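Local coordinates for acyl-[acyl-carrier-protein]--UDP-N-acetylglucosamine O-acyltransferase (Acinetobacter baumannii, PDB 4E6U) that catalyses transfer of an acyl chain from acyl carrier protein to UDP-N-acetylglucosamine, a step that belongs to lipopolysaccharide synthesis, at residues A[248-251]-A[252-255]; A[233-236]-A[237-241]; A[124-127]-A[128-131]; A[117-120]-A[121-125]; A[221-224]-A[225-229]. All coordinates share one frame; numbering follows the deposited sequence. Where two conformers were deposited one is given.

How the interactions relate
From the N terminus, interaction 4 comes first and closes a tight turn between strands 118-119 and 124-125. Interaction 3 starts on the same strand, sharing His124 and Ile125, and turns the chain into strand 130-131; together they form two successive corners of the parallel beta-helix. The chain then reaches the helical C-terminal region, where interaction 5 ends helix 211-225, interaction 2 lies within helix 231-241 and interaction 1 within helix 250-258. These three follow in series without nesting or crossing, and they touch: Ile238 packs on both Ile224 and Ile253, and Leu252 meets Ile224. The centres of interactions 2 and 4 are about 36 Å apart.

Interaction 1. Residues A[248-251]-A[252-255]; sequences EAQL and LIDS
Residues 249-251 offer their carbonyls to 253-255 in the repeating i to i+4 pattern of an alpha helix. Ile253 N reaches Ala249 O at 3.1 Å with the donor in the carbonyl plane, and Leu252 N makes a weak second bond to that oxygen. One step on, Asp254 N meets Gln250 O at 2.9 Å, and Ser255 N meets Leu251 O at 3.0 Å. The same spacing serves a side-chain pair: Gln250 NE2 donates to Asp254 OD1 at 2.9 Å. The carboxylate oxygen lies in the amide plane, whereas the amide nitrogen approaches 47° above the carboxylate plane. Such an i/i+4 polar link suits the outer side of a helix in this C-terminal helical bundle. It depends on the glutamine bending back at chi2 (62°), which carries the amide across the helix surface to the aspartate. NE2 also runs past the Ile253 methyl, 3.7 Å from CG2. Ile253 and Leu252 are branched apolar residues buried between helices, the first against Ile235 and Ile238 of helix 231-241, the second against Leu217 and Ile224 of helix 211-225. Ser255, small and polar, bonds through OG to Asp168 and to the backbone N of Ala185.

Interaction 2. Residues A[233-236]-A[237-241]; sequences QAID and QIKSE. With EDO (1,2-ethanediol), chain K.
Ile235 and Lys239 lie side by side, one helical turn apart and pointing the same way. The branch methyl CG2 of Ile235 rests against the aliphatic part of the lysine, 3.7 Å from CE. Lys239 can make this contact because its chain is fully extended beyond CG, so that its methylenes run along the isoleucine while the ammonium group is carried outward. Lys239 NZ is 5.3 Å from Asp236 OD1, not in contact; any attraction between the two charges is probably long-range and modest. A second close approach is made by Ile238, whose CG1 sits 3.2 Å from Ala234 O.

Behind the side chains stands the helix backbone. Lys239 N donates to Ile235 O at 2.8 Å, nearly along the C=O axis, and Ile238 N reaches Ala234 O at 2.9 Å. Gln237 N and Ser240 N repeat the pattern toward Gln233 O and Asp236 O. At the end of the helix Ser240 OG donates to Glu241 OE2 at 2.7 Å, Glu241 OE2 accepting through its anti lone pair. At the other end Gln233 OE1 accepts from the backbone N of Thr230 and lies 2.8 Å from O2 of a 1,2-ethanediol molecule, probably from the crystallisation liquor.

Farther out, Ile235 and Ile238 pack on Ile253 of helix 250-258, and Ala234, small enough for a close approach, lies on Ile224 of helix 211-225. With its aliphatic residues facing two neighbours and Asp236, Lys239 and Ser240 exposed, 231-241 is an amphipathic helix of a C-terminal helical bundle.

Interaction 3. Residues A[124-127]-A[128-131]; sequences HIAH and DCIV. With EDO (1,2-ethanediol), chain F.
Two polar bonds grip the His127 ring at its edge, one at each nitrogen. ND1 donates to OD2 of the next residue, Asp128, at 2.8 Å and nearly straight (162°), with OD2 close to the ring plane. Ring and carboxylate stand almost perpendicular, 83° apart, and the oxygen is met on its anti side with some tilt from the carboxylate plane. At the other nitrogen, NE2 is 2.7 Å from O1 of a 1,2-ethanediol, probably from the crystallisation liquor, in a hydrogen bond in which either partner could donate. The ring is placed there by chi1 of 60°, which sets CG between the backbone N and the carbonyl carbon.

The backbone makes a type II beta turn from Ala126 to Cys129, closed by a weak bond from Cys129 N to Ala126 O at 3.3 Å. Asp128 takes the third position, with the positive phi that this turn demands, and its N is bonded to Thr111 OG1. The turn is one corner of a beta-helix coil, joining strands 124-125 and 130-131.

Apolar contacts fill the inner side. Ile125 CG2 lies 3.6 Å from Cys129 CB, and Ile125 CD1 lies 4.5 Å from Val131 CG2, a loose contact; Val143 of the following coil packs on Ile125 and Cys129. The short, weakly polar cysteine side chain and the branched aliphatic ones suit this buried interior.

Asp128 OD2 has a second partner in Thr104 OG1, and His146 meets the His127 ring edge-to-face. The carboxylate, itself positioned by the threonine, takes the proton of ND1 and restrains the imidazole's rotation, with NE2 turned to the side where the ethanediol happens to bind.

Interaction 4. Residues A[117-120]-A[121-125]; sequences NLLM and VNTHI
A type II beta turn from Met120 to Thr123 forms a corner of the beta-helix, between strands 118-119 and 124-125, and Thr123 closes it on Met120 O. The main grip is the threonine hydroxyl: OG1 donates to Met120 O at 2.8 Å, tilted 30° from the carbonyl plane. Thr123 N adds a weak bond to the same oxygen at 3.1 Å. A chi1 of -61° brings OG1 beside its own backbone N and turns CG2 the other way, into the coil interior. There the methyl lies 3.9 Å from Leu119 CG, the two side chains crossing at about a right angle. Threonine suits the corner because its one polar branch ties the turn while the other joins the core. Leu119 CD2 carries on to Ile125 CG1 at 3.9 Å, linking one wall of the coil to the next, and Leu100 and Phe137 pack on Leu119 from the coils before and after.

On the outer side, Val121 N is bonded to Gln75 OE1 of the third subunit, and Asn122, whose positive phi is well tolerated by asparagine, packs on Asn122 of that subunit. Corners that line the interior with aliphatic branches and meet neighbouring subunits outside are typical of the trimeric left-handed parallel beta-helix of hexapeptide-repeat acyltransferases.

Interaction 5. Residues A[221-224]-A[225-229]; sequences YKLI and FKSGL. With EDO (1,2-ethanediol), chain K.
Tyr221 and Phe225, one helical turn apart, lean together obliquely, their ring planes 34° apart and their centroids 4.4 Å from each other. Phe225 CD2 reaches over one face of the tyrosine ring, offset toward the rim, where it comes 3.3 Å from Tyr221 CE1. Phe225 CB adds a CH-pi contact over that ring. With chi1 of -178°, Tyr221 swings its ring along the helix toward the phenylalanine. Ile224 supplies a further CH-pi contact: its CG2 methyl stands over the Phe225 ring, 3.7 Å from the centroid. Flat aromatic surfaces and a branched aliphatic fit together well here, and Ala196 of strand 194-199 packs against both aromatic side chains.

Past the aromatics, Lys222 O keeps its helical partner Lys226 N at 2.9 Å. In one of its two conformers Ser227 OG also donates to Lys222 O, at 3.0 Å and from the opposite face of the carbonyl plane; in that conformer the hydroxyl lies beside its own backbone N, well placed for the bond. Ile224 O turns to other partners, Arg265 NH1 and a water that spans to Leu229 O.

Gly228 leaves helical geometry with a positive phi at which a CB would press on the preceding carbonyl oxygen. The chain then folds back, so that Leu229 CD1 lies beside Leu223 CD2 at 4.0 Å, both side chains pointing the same way; Gln237 packs on both leucines. This is a helix C-terminus in which a positive-phi glycine, a common helix stop, breaks the helical path and the following leucine folds back on the last turn before helix 231-241.

Interaction 1. Residues A[248-251]-A[252-255]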
loop_
_atom_site.group_PDB
_atom_site.type_symbol
_atom_site.label_atom_id
_atom_site.label_comp_id
_atom_site.label_asym_id
_atom_site.label_seq_id
_atom_site.Cartn_x
_atom_site.Cartn_y
_atom_site.Cartn_z
ATOM N N GLU A 248 -32.367 0.689 17.906
ATOM C CA GLU A 248 -31.035 0.716 17.285
ATOM C C GLU A 248 -30.491 -0.686 17.010
ATOM O O GLU A 248 -29.624 -0.871 16.158
ATOM C CB GLU A 248 -30.056 1.494 18.173
ATOM C CG GLU A 248 -30.413 2.990 18.358
ATOM C CD GLU A 248 -31.465 3.264 19.431
ATOM O OE1 GLU A 248 -31.961 2.315 20.073
ATOM O OE2 GLU A 248 -31.796 4.452 19.644
ATOM N N ALA A 249 -31.017 -1.690 17.713
ATOM C CA ALA A 249 -30.601 -3.064 17.455
ATOM C C ALA A 249 -31.034 -3.589 16.087
ATOM O O ALA A 249 -30.513 -4.603 15.605
ATOM C CB ALA A 249 -31.080 -3.994 18.581
ATOM N N GLN A 250 -31.965 -2.896 15.424
ATOM C CA GLN A 250 -32.381 -3.324 14.094
ATOM C C GLN A 250 -31.228 -3.363 13.067
ATOM O O GLN A 250 -31.208 -4.211 12.181
ATOM C CB GLN A 250 -33.548 -2.474 13.565
ATOM C CG GLN A 250 -34.118 -2.973 12.230
ATOM C CD GLN A 250 -34.706 -4.382 12.297
ATOM O OE1 GLN A 250 -35.493 -4.685 13.190
ATOM N NE2 GLN A 250 -34.349 -5.230 11.347
ATOM N N LEU A 251 -30.272 -2.445 13.204
ATOM C CA LEU A 251 -29.099 -2.465 12.319
ATOM C C LEU A 251 -28.271 -3.740 12.451
ATOM O O LEU A 251 -27.750 -4.240 11.453
ATOM C CB LEU A 251 -28.209 -1.238 12.533
ATOM C CG LEU A 251 -28.743 0.148 12.174
ATOM C CD1 LEU A 251 -27.557 1.119 12.126
ATOM C CD2 LEU A 251 -29.500 0.167 10.841
ATOM N N LEU A 252 -28.153 -4.267 13.673
ATOM C CA LEU A 252 -27.484 -5.548 13.889
ATOM C C LEU A 252 -28.245 -6.698 13.273
ATOM O O LEU A 252 -27.652 -7.578 12.662
ATOM C CB LEU A 252 -27.264 -5.837 15.379
ATOM C CG LEU A 252 -26.099 -5.147 16.077
ATOM C CD1 LEU A 252 -26.221 -5.339 17.586
ATOM C CD2 LEU A 252 -24.784 -5.726 15.584
ATOM N N ILE A 253 -29.565 -6.694 13.454
ATOM C CA ILE A 253 -30.408 -7.699 12.833
ATOM C C ILE A 253 -30.246 -7.684 11.307
ATOM O O ILE A 253 -30.032 -8.721 10.695
ATOM C CB ILE A 253 -31.888 -7.526 13.248
ATOM C CG1 ILE A 253 -32.043 -7.857 14.743
ATOM C CG2 ILE A 253 -32.781 -8.432 12.411
ATOM C CD1 ILE A 253 -33.365 -7.390 15.357
ATOM N N ASP A 254 -30.280 -6.485 10.723
ATOM C CA ASP A 254 -30.099 -6.322 9.282
ATOM C C ASP A 254 -28.764 -6.908 8.829
ATOM O O ASP A 254 -28.702 -7.615 7.838
ATOM C CB ASP A 254 -30.140 -4.844 8.877
ATOM C CG ASP A 254 -31.513 -4.203 9.026
ATOM O OD1 ASP A 254 -32.552 -4.916 9.089
ATOM O OD2 ASP A 254 -31.541 -2.952 9.063
ATOM N N SER A 255 -27.681 -6.608 9.556
ATOM C CA SER A 255 -26.373 -7.183 9.219
ATOM C C SER A 255 -26.420 -8.703 9.105
ATOM O O SER A 255 -25.883 -9.293 8.170
ATOM C CB SER A 255 -25.330 -6.812 10.278
ATOM O OG SER A 255 -25.118 -5.416 10.335
#

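Interaction 2. Residues A[233-236]-A[237-241]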
loop_
_atom_site.group_PDB
_atom_site.type_symbol
_atom_site.label_atom_id
_atom_site.label_comp_id
_atom_site.label_asym_id
_atom_site.label_seq_id
_atom_site.Cartn_x
_atom_site.Cartn_y
_atom_site.Cartn_z
ATOM N N GLN A 233 -30.439 -17.672 15.198
ATOM C CA GLN A 233 -30.805 -17.811 16.603
ATOM C C GLN A 233 -30.547 -16.532 17.386
ATOM O O GLN A 233 -31.358 -16.143 18.221
ATOM C CB GLN A 233 -30.062 -18.982 17.222
ATOM C CG GLN A 233 -30.494 -20.328 16.654
ATOM C CD GLN A 233 -29.510 -21.462 16.924
ATOM O OE1 GLN A 233 -28.408 -21.253 17.446
ATOM N NE2 GLN A 233 -29.913 -22.670 16.575
ATOM N N ALA A 234 -29.421 -15.863 17.122
ATOM C CA ALA A 234 -29.134 -14.613 17.806
ATOM C C ALA A 234 -30.161 -13.540 17.436
ATOM O O ALA A 234 -30.587 -12.767 18.294
ATOM C CB ALA A 234 -27.692 -14.135 17.493
ATOM N N ILE A 235 -30.557 -13.509 16.160
ATOM C CA ILE A 235 -31.595 -12.576 15.713
ATOM C C ILE A 235 -32.884 -12.796 16.506
ATOM O O ILE A 235 -33.498 -11.838 16.992
ATOM C CB ILE A 235 -31.891 -12.716 14.209
ATOM C CG1 ILE A 235 -30.731 -12.154 13.379
ATOM C CG2 ILE A 235 -33.176 -11.955 13.832
ATOM C CD1 ILE A 235 -30.787 -12.603 11.939
ATOM N N ASP A 236 -33.261 -14.067 16.684
ATOM C CA ASP A 236 -34.501 -14.343 17.421
ATOM C C ASP A 236 -34.419 -13.772 18.833
ATOM O O ASP A 236 -35.383 -13.187 19.351
ATOM C CB ASP A 236 -34.789 -15.849 17.473
ATOM C CG ASP A 236 -35.239 -16.430 16.138
ATOM O OD1 ASP A 236 -35.781 -15.676 15.293
ATOM O OD2 ASP A 236 -35.060 -17.650 15.941
ATOM N N GLN A 237 -33.272 -13.929 19.491
ATOM C CA GLN A 237 -33.111 -13.403 20.846
ATOM C C GLN A 237 -33.103 -11.887 20.902
ATOM O O GLN A 237 -33.667 -11.285 21.822
ATOM C CB GLN A 237 -31.849 -13.969 21.509
ATOM C CG GLN A 237 -31.899 -15.496 21.693
ATOM C CD GLN A 237 -33.151 -15.947 22.433
ATOM O OE1 GLN A 237 -33.523 -15.354 23.453
ATOM N NE2 GLN A 237 -33.807 -16.991 21.914
ATOM N N ILE A 238 -32.475 -11.257 19.908
ATOM C CA ILE A 238 -32.436 -9.800 19.867
ATOM C C ILE A 238 -33.850 -9.240 19.645
ATOM O O ILE A 238 -34.260 -8.292 20.315
ATOM C CB ILE A 238 -31.427 -9.299 18.793
ATOM C CG1 ILE A 238 -30.008 -9.713 19.189
ATOM C CG2 ILE A 238 -31.478 -7.779 18.664
ATOM C CD1 ILE A 238 -28.995 -9.612 18.031
ATOM N N LYS A 239 -34.580 -9.868 18.729
ATOM C CA LYS A 239 -35.970 -9.475 18.447
ATOM C C LYS A 239 -36.853 -9.580 19.681
ATOM O O LYS A 239 -37.635 -8.674 19.971
ATOM C CB LYS A 239 -36.564 -10.354 17.354
ATOM C CG LYS A 239 -36.162 -9.999 15.954
ATOM C CD LYS A 239 -36.971 -10.841 14.969
ATOM C CE LYS A 239 -36.607 -10.541 13.532
ATOM N NZ LYS A 239 -37.362 -11.436 12.603
ATOM N N SER A 240 -36.721 -10.688 20.409
ATOM C CA SER A 240 -37.538 -10.970 21.600
ATOM C C SER A 240 -37.293 -9.974 22.721
ATOM O O SER A 240 -38.234 -9.368 23.274
ATOM C CB SER A 240 -37.212 -12.400 22.112
ATOM O OG SER A 240 -37.983 -12.747 23.268
ATOM N N GLU A 241 -36.024 -9.804 23.072
ATOM C CA GLU A 241 -35.670 -9.201 24.339
ATOM C C GLU A 241 -35.073 -7.803 24.278
ATOM O O GLU A 241 -35.087 -7.085 25.276
ATOM C CB GLU A 241 -34.717 -10.117 25.123
ATOM C CG GLU A 241 -35.287 -11.509 25.445
ATOM C CD GLU A 241 -36.527 -11.444 26.319
ATOM O OE1 GLU A 241 -36.448 -10.974 27.470
ATOM O OE2 GLU A 241 -37.563 -11.849 25.822
HETATM C C1 EDO K . -26.754 -25.130 18.810
HETATM O O1 EDO K . -28.109 -25.248 18.321
HETATM C C2 EDO K . -26.378 -23.658 18.978
HETATM O O2 EDO K . -26.261 -23.020 17.696
#

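Interaction 3. Residues A[124-127]-A[128-131]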
loop_
_atom_site.group_PDB
_atom_site.type_symbol
_atom_site.label_atom_id
_atom_site.label_comp_id
_atom_site.label_asym_id
_atom_site.label_seq_id
_atom_site.Cartn_x
_atom_site.Cartn_y
_atom_site.Cartn_z
ATOM N N HIS A 124 -8.369 2.290 -2.571
ATOM C CA HIS A 124 -8.896 1.617 -3.740
ATOM C C HIS A 124 -10.318 1.194 -3.510
ATOM O O HIS A 124 -10.601 0.480 -2.539
ATOM C CB HIS A 124 -8.079 0.379 -4.077
ATOM C CG HIS A 124 -8.653 -0.418 -5.212
ATOM N ND1 HIS A 124 -8.542 -0.009 -6.518
ATOM C CD2 HIS A 124 -9.338 -1.592 -5.240
ATOM C CE1 HIS A 124 -9.128 -0.895 -7.308
ATOM N NE2 HIS A 124 -9.616 -1.870 -6.557
ATOM N N ILE A 125 -11.202 1.630 -4.390
ATOM C CA ILE A 125 -12.588 1.153 -4.411
ATOM C C ILE A 125 -12.797 0.365 -5.693
ATOM O O ILE A 125 -12.816 0.923 -6.791
ATOM C CB ILE A 125 -13.610 2.317 -4.327
ATOM C CG1 ILE A 125 -13.354 3.216 -3.112
ATOM C CG2 ILE A 125 -15.060 1.786 -4.373
ATOM C CD1 ILE A 125 -13.472 2.551 -1.764
ATOM N N ALA A 126 -12.935 -0.952 -5.563
ATOM C CA ALA A 126 -13.078 -1.839 -6.698
ATOM C C ALA A 126 -14.442 -1.767 -7.359
ATOM O O ALA A 126 -15.396 -1.226 -6.812
ATOM C CB ALA A 126 -12.826 -3.282 -6.249
ATOM N N HIS A 127 -14.504 -2.352 -8.551
ATOM C CA HIS A 127 -15.771 -2.523 -9.254
ATOM C C HIS A 127 -16.913 -2.982 -8.360
ATOM O O HIS A 127 -16.753 -3.883 -7.528
ATOM C CB HIS A 127 -15.596 -3.515 -10.409
ATOM C CG HIS A 127 -15.145 -4.881 -9.988
ATOM N ND1 HIS A 127 -16.035 -5.896 -9.688
ATOM C CD2 HIS A 127 -13.907 -5.405 -9.848
ATOM C CE1 HIS A 127 -15.352 -6.984 -9.363
ATOM N NE2 HIS A 127 -14.059 -6.713 -9.443
ATOM N N ASP A 128 -18.071 -2.355 -8.566
ATOM C CA ASP A 128 -19.353 -2.798 -7.992
ATOM C C ASP A 128 -19.493 -2.560 -6.505
ATOM O O ASP A 128 -20.485 -2.969 -5.894
ATOM C CB ASP A 128 -19.638 -4.274 -8.322
ATOM C CG ASP A 128 -19.549 -4.561 -9.800
ATOM O OD1 ASP A 128 -20.289 -3.903 -10.563
ATOM O OD2 ASP A 128 -18.705 -5.393 -10.219
ATOM N N CYS A 129 -18.538 -1.869 -5.902
ATOM C CA CYS A 129 -18.732 -1.490 -4.517
ATOM C C CYS A 129 -19.874 -0.501 -4.389
ATOM O O CYS A 129 -20.165 0.270 -5.329
ATOM C CB CYS A 129 -17.468 -0.861 -3.927
ATOM S SG CYS A 129 -16.160 -2.046 -3.628
ATOM N N ILE A 130 -20.515 -0.526 -3.229
ATOM C CA ILE A 130 -21.503 0.477 -2.864
ATOM C C ILE A 130 -21.078 1.001 -1.516
ATOM O O ILE A 130 -20.955 0.239 -0.565
ATOM C CB ILE A 130 -22.953 -0.087 -2.803
ATOM C CG1 ILE A 130 -23.354 -0.676 -4.154
ATOM C CG2 ILE A 130 -23.931 1.019 -2.343
ATOM C CD1 ILE A 130 -24.741 -1.349 -4.144
ATOM N N VAL A 131 -20.793 2.291 -1.443
ATOM C CA VAL A 131 -20.317 2.923 -0.237
ATOM C C VAL A 131 -21.285 4.028 0.102
ATOM O O VAL A 131 -21.660 4.791 -0.784
ATOM C CB VAL A 131 -18.911 3.563 -0.473
ATOM C CG1 VAL A 131 -18.449 4.420 0.706
ATOM C CG2 VAL A 131 -17.857 2.496 -0.830
HETATM C C1 EDO F . -10.732 -7.643 -9.538
HETATM O O1 EDO F . -11.931 -8.398 -9.306
HETATM C C2 EDO F . -9.935 -7.482 -8.245
HETATM O O2 EDO F . -10.698 -6.707 -7.306
#

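Interaction 4. Residues A[117-120]-A[121-125]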
loop_
_atom_site.group_PDB
_atom_site.type_symbol
_atom_site.label_atom_id
_atom_site.label_comp_id
_atom_site.label_asym_id
_atom_site.label_seq_id
_atom_site.Cartn_x
_atom_site.Cartn_y
_atom_site.Cartn_z
ATOM N N ASN A 117 -17.616 11.490 2.361
ATOM C CA ASN A 117 -16.585 10.487 2.631
ATOM C C ASN A 117 -15.201 11.095 2.547
ATOM O O ASN A 117 -14.985 12.034 1.779
ATOM C CB ASN A 117 -16.731 9.356 1.632
ATOM C CG ASN A 117 -18.057 8.638 1.772
ATOM O OD1 ASN A 117 -18.297 7.978 2.790
ATOM N ND2 ASN A 117 -18.906 8.719 0.769
ATOM N N LEU A 118 -14.277 10.526 3.304
ATOM C CA LEU A 118 -12.851 10.850 3.190
ATOM C C LEU A 118 -12.132 9.590 2.759
ATOM O O LEU A 118 -12.128 8.584 3.493
ATOM C CB LEU A 118 -12.309 11.352 4.521
ATOM C CG LEU A 118 -10.784 11.466 4.635
ATOM C CD1 LEU A 118 -10.177 12.369 3.536
ATOM C CD2 LEU A 118 -10.347 11.965 6.015
ATOM N N LEU A 119 -11.571 9.629 1.551
ATOM C CA LEU A 119 -10.745 8.549 1.013
ATOM C C LEU A 119 -9.316 9.040 1.072
ATOM O O LEU A 119 -8.914 9.875 0.259
ATOM C CB LEU A 119 -11.164 8.176 -0.414
ATOM C CG LEU A 119 -12.424 7.316 -0.584
ATOM C CD1 LEU A 119 -13.663 8.084 -0.148
ATOM C CD2 LEU A 119 -12.581 6.860 -2.023
ATOM N N MET A 120 -8.579 8.573 2.067
ATOM C CA MET A 120 -7.190 9.002 2.228
ATOM C C MET A 120 -6.297 8.407 1.165
ATOM O O MET A 120 -6.727 7.610 0.328
ATOM C CB MET A 120 -6.678 8.660 3.620
ATOM C CG MET A 120 -7.351 9.480 4.691
ATOM S SD MET A 120 -6.551 9.207 6.291
ATOM C CE MET A 120 -7.849 9.666 7.420
ATOM N N VAL A 121 -5.039 8.830 1.177
ATOM C CA VAL A 121 -4.128 8.475 0.084
ATOM C C VAL A 121 -4.148 6.982 -0.216
ATOM O O VAL A 121 -4.098 6.141 0.689
ATOM C CB VAL A 121 -2.683 8.937 0.392
ATOM C CG1 VAL A 121 -1.694 8.362 -0.575
ATOM C CG2 VAL A 121 -2.589 10.466 0.387
ATOM N N ASN A 122 -4.194 6.652 -1.500
ATOM C CA ASN A 122 -4.170 5.269 -1.976
ATOM C C ASN A 122 -5.315 4.422 -1.442
ATOM O O ASN A 122 -5.126 3.254 -1.078
ATOM C CB ASN A 122 -2.809 4.602 -1.664
ATOM C CG ASN A 122 -2.625 3.245 -2.380
ATOM O OD1 ASN A 122 -1.950 2.347 -1.867
ATOM N ND2 ASN A 122 -3.236 3.085 -3.546
ATOM N N THR A 123 -6.507 4.994 -1.400
ATOM C CA THR A 123 -7.727 4.177 -1.195
ATOM C C THR A 123 -8.131 3.595 -2.538
ATOM O O THR A 123 -8.224 4.316 -3.537
ATOM C CB THR A 123 -8.902 5.001 -0.633
ATOM O OG1 THR A 123 -8.528 5.546 0.633
ATOM C CG2 THR A 123 -10.143 4.111 -0.433
ATOM N N HIS A 124 -8.369 2.290 -2.571
ATOM C CA HIS A 124 -8.896 1.617 -3.740
ATOM C C HIS A 124 -10.318 1.194 -3.510
ATOM O O HIS A 124 -10.601 0.480 -2.539
ATOM C CB HIS A 124 -8.079 0.379 -4.077
ATOM C CG HIS A 124 -8.653 -0.418 -5.212
ATOM N ND1 HIS A 124 -8.542 -0.009 -6.518
ATOM C CD2 HIS A 124 -9.338 -1.592 -5.240
ATOM C CE1 HIS A 124 -9.128 -0.895 -7.308
ATOM N NE2 HIS A 124 -9.616 -1.870 -6.557
ATOM N N ILE A 125 -11.202 1.630 -4.390
ATOM C CA ILE A 125 -12.588 1.153 -4.411
ATOM C C ILE A 125 -12.797 0.365 -5.693
ATOM O O ILE A 125 -12.816 0.923 -6.791
ATOM C CB ILE A 125 -13.610 2.317 -4.327
ATOM C CG1 ILE A 125 -13.354 3.216 -3.112
ATOM C CG2 ILE A 125 -15.060 1.786 -4.373
ATOM C CD1 ILE A 125 -13.472 2.551 -1.764
#

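Interaction 5. Residues A[221-224]-A[225-229]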
loop_
_atom_site.group_PDB
_atom_site.type_symbol
_atom_site.label_atom_id
_atom_site.label_comp_id
_atom_site.label_asym_id
_atom_site.label_seq_id
_atom_site.Cartn_x
_atom_site.Cartn_y
_atom_site.Cartn_z
ATOM N N TYR A 221 -24.467 -8.022 21.237
ATOM C CA TYR A 221 -23.126 -8.476 20.880
ATOM C C TYR A 221 -22.829 -9.833 21.535
ATOM O O TYR A 221 -22.329 -10.751 20.883
ATOM C CB TYR A 221 -22.075 -7.425 21.282
ATOM C CG TYR A 221 -20.683 -7.843 20.895
ATOM C CD1 TYR A 221 -20.120 -7.403 19.697
ATOM C CD2 TYR A 221 -19.944 -8.701 21.699
ATOM C CE1 TYR A 221 -18.837 -7.803 19.314
ATOM C CE2 TYR A 221 -18.658 -9.111 21.323
ATOM C CZ TYR A 221 -18.121 -8.648 20.132
ATOM O OH TYR A 221 -16.855 -9.061 19.759
ATOM N N LYS A 222 -23.138 -9.957 22.823
ATOM C CA LYS A 222 -22.897 -11.215 23.508
ATOM C C LYS A 222 -23.688 -12.356 22.883
ATOM O O LYS A 222 -23.154 -13.460 22.706
ATOM C CB LYS A 222 -23.255 -11.106 24.979
ATOM C CG LYS A 222 -22.328 -10.260 25.821
ATOM C CD LYS A 222 -22.875 -10.192 27.238
ATOM C CE LYS A 222 -21.781 -10.270 28.266
ATOM N NZ LYS A 222 -22.332 -10.692 29.584
ATOM N N LEU A 223 -24.960 -12.100 22.551
ATOM C CA LEU A 223 -25.759 -13.115 21.861
ATOM C C LEU A 223 -25.177 -13.565 20.532
ATOM O O LEU A 223 -25.178 -14.749 20.210
ATOM C CB LEU A 223 -27.199 -12.639 21.667
ATOM C CG LEU A 223 -28.033 -12.584 22.954
ATOM C CD1 LEU A 223 -29.187 -11.633 22.770
ATOM C CD2 LEU A 223 -28.533 -13.993 23.346
ATOM N N ILE A 224 -24.665 -12.603 19.757
ATOM C CA ILE A 224 -24.131 -12.911 18.435
ATOM C C ILE A 224 -22.774 -13.625 18.506
ATOM O O ILE A 224 -22.549 -14.605 17.804
ATOM C CB ILE A 224 -23.989 -11.617 17.605
ATOM C CG1 ILE A 224 -25.363 -11.000 17.349
ATOM C CG2 ILE A 224 -23.313 -11.920 16.265
ATOM C CD1 ILE A 224 -25.320 -9.536 16.845
ATOM N N PHE A 225 -21.893 -13.128 19.362
ATOM C CA PHE A 225 -20.499 -13.545 19.316
ATOM C C PHE A 225 -20.034 -14.497 20.404
ATOM O O PHE A 225 -19.046 -15.202 20.203
ATOM C CB PHE A 225 -19.602 -12.299 19.290
ATOM C CG PHE A 225 -19.747 -11.483 18.030
ATOM C CD1 PHE A 225 -19.171 -11.915 16.838
ATOM C CD2 PHE A 225 -20.473 -10.305 18.034
ATOM C CE1 PHE A 225 -19.324 -11.174 15.676
ATOM C CE2 PHE A 225 -20.614 -9.540 16.867
ATOM C CZ PHE A 225 -20.036 -9.985 15.695
ATOM N N LYS A 226 -20.716 -14.516 21.542
ATOM C CA LYS A 226 -20.209 -15.250 22.712
ATOM C C LYS A 226 -21.071 -16.430 23.135
ATOM O O LYS A 226 -20.626 -17.281 23.899
ATOM C CB LYS A 226 -20.036 -14.305 23.901
ATOM C CG LYS A 226 -19.178 -13.072 23.624
ATOM C CD LYS A 226 -17.747 -13.477 23.355
ATOM C CE LYS A 226 -16.792 -12.349 23.703
ATOM N NZ LYS A 226 -15.388 -12.819 23.508
ATOM N N SER A 227 -22.287 -16.513 22.628
ATOM C CA SER A 227 -23.236 -17.476 23.189
ATOM C C SER A 227 -23.268 -18.813 22.505
ATOM O O SER A 227 -23.918 -19.728 23.005
ATOM C CB SER A 227 -24.624 -16.861 23.168
ATOM O OG SER A 227 -24.586 -15.717 24.014
ATOM N N GLY A 228 -22.625 -18.928 21.349
ATOM C CA GLY A 228 -22.671 -20.152 20.562
ATOM C C GLY A 228 -23.889 -20.247 19.663
ATOM O O GLY A 228 -24.066 -21.231 18.957
ATOM N N LEU A 229 -24.736 -19.223 19.687
ATOM C CA LEU A 229 -25.906 -19.218 18.819
ATOM C C LEU A 229 -25.533 -18.929 17.370
ATOM O O LEU A 229 -24.584 -18.189 17.107
ATOM C CB LEU A 229 -26.909 -18.161 19.288
ATOM C CG LEU A 229 -27.509 -18.409 20.677
ATOM C CD1 LEU A 229 -28.438 -17.248 21.001
ATOM C CD2 LEU A 229 -28.254 -19.727 20.740
HETATM C C1 EDO K . -26.754 -25.130 18.810
HETATM O O1 EDO K . -28.109 -25.248 18.321
HETATM C C2 EDO K . -26.378 -23.658 18.978
HETATM O O2 EDO K . -26.261 -23.020 17.696
HETATM O O HOH W 1 -15.041 -9.798 22.393
HETATM O O HOH W 2 -23.319 -16.482 19.916
HETATM O O HOH W 3 -24.310 -15.639 15.915
HETATM O O HOH W 4 -22.469 -17.377 18.692
#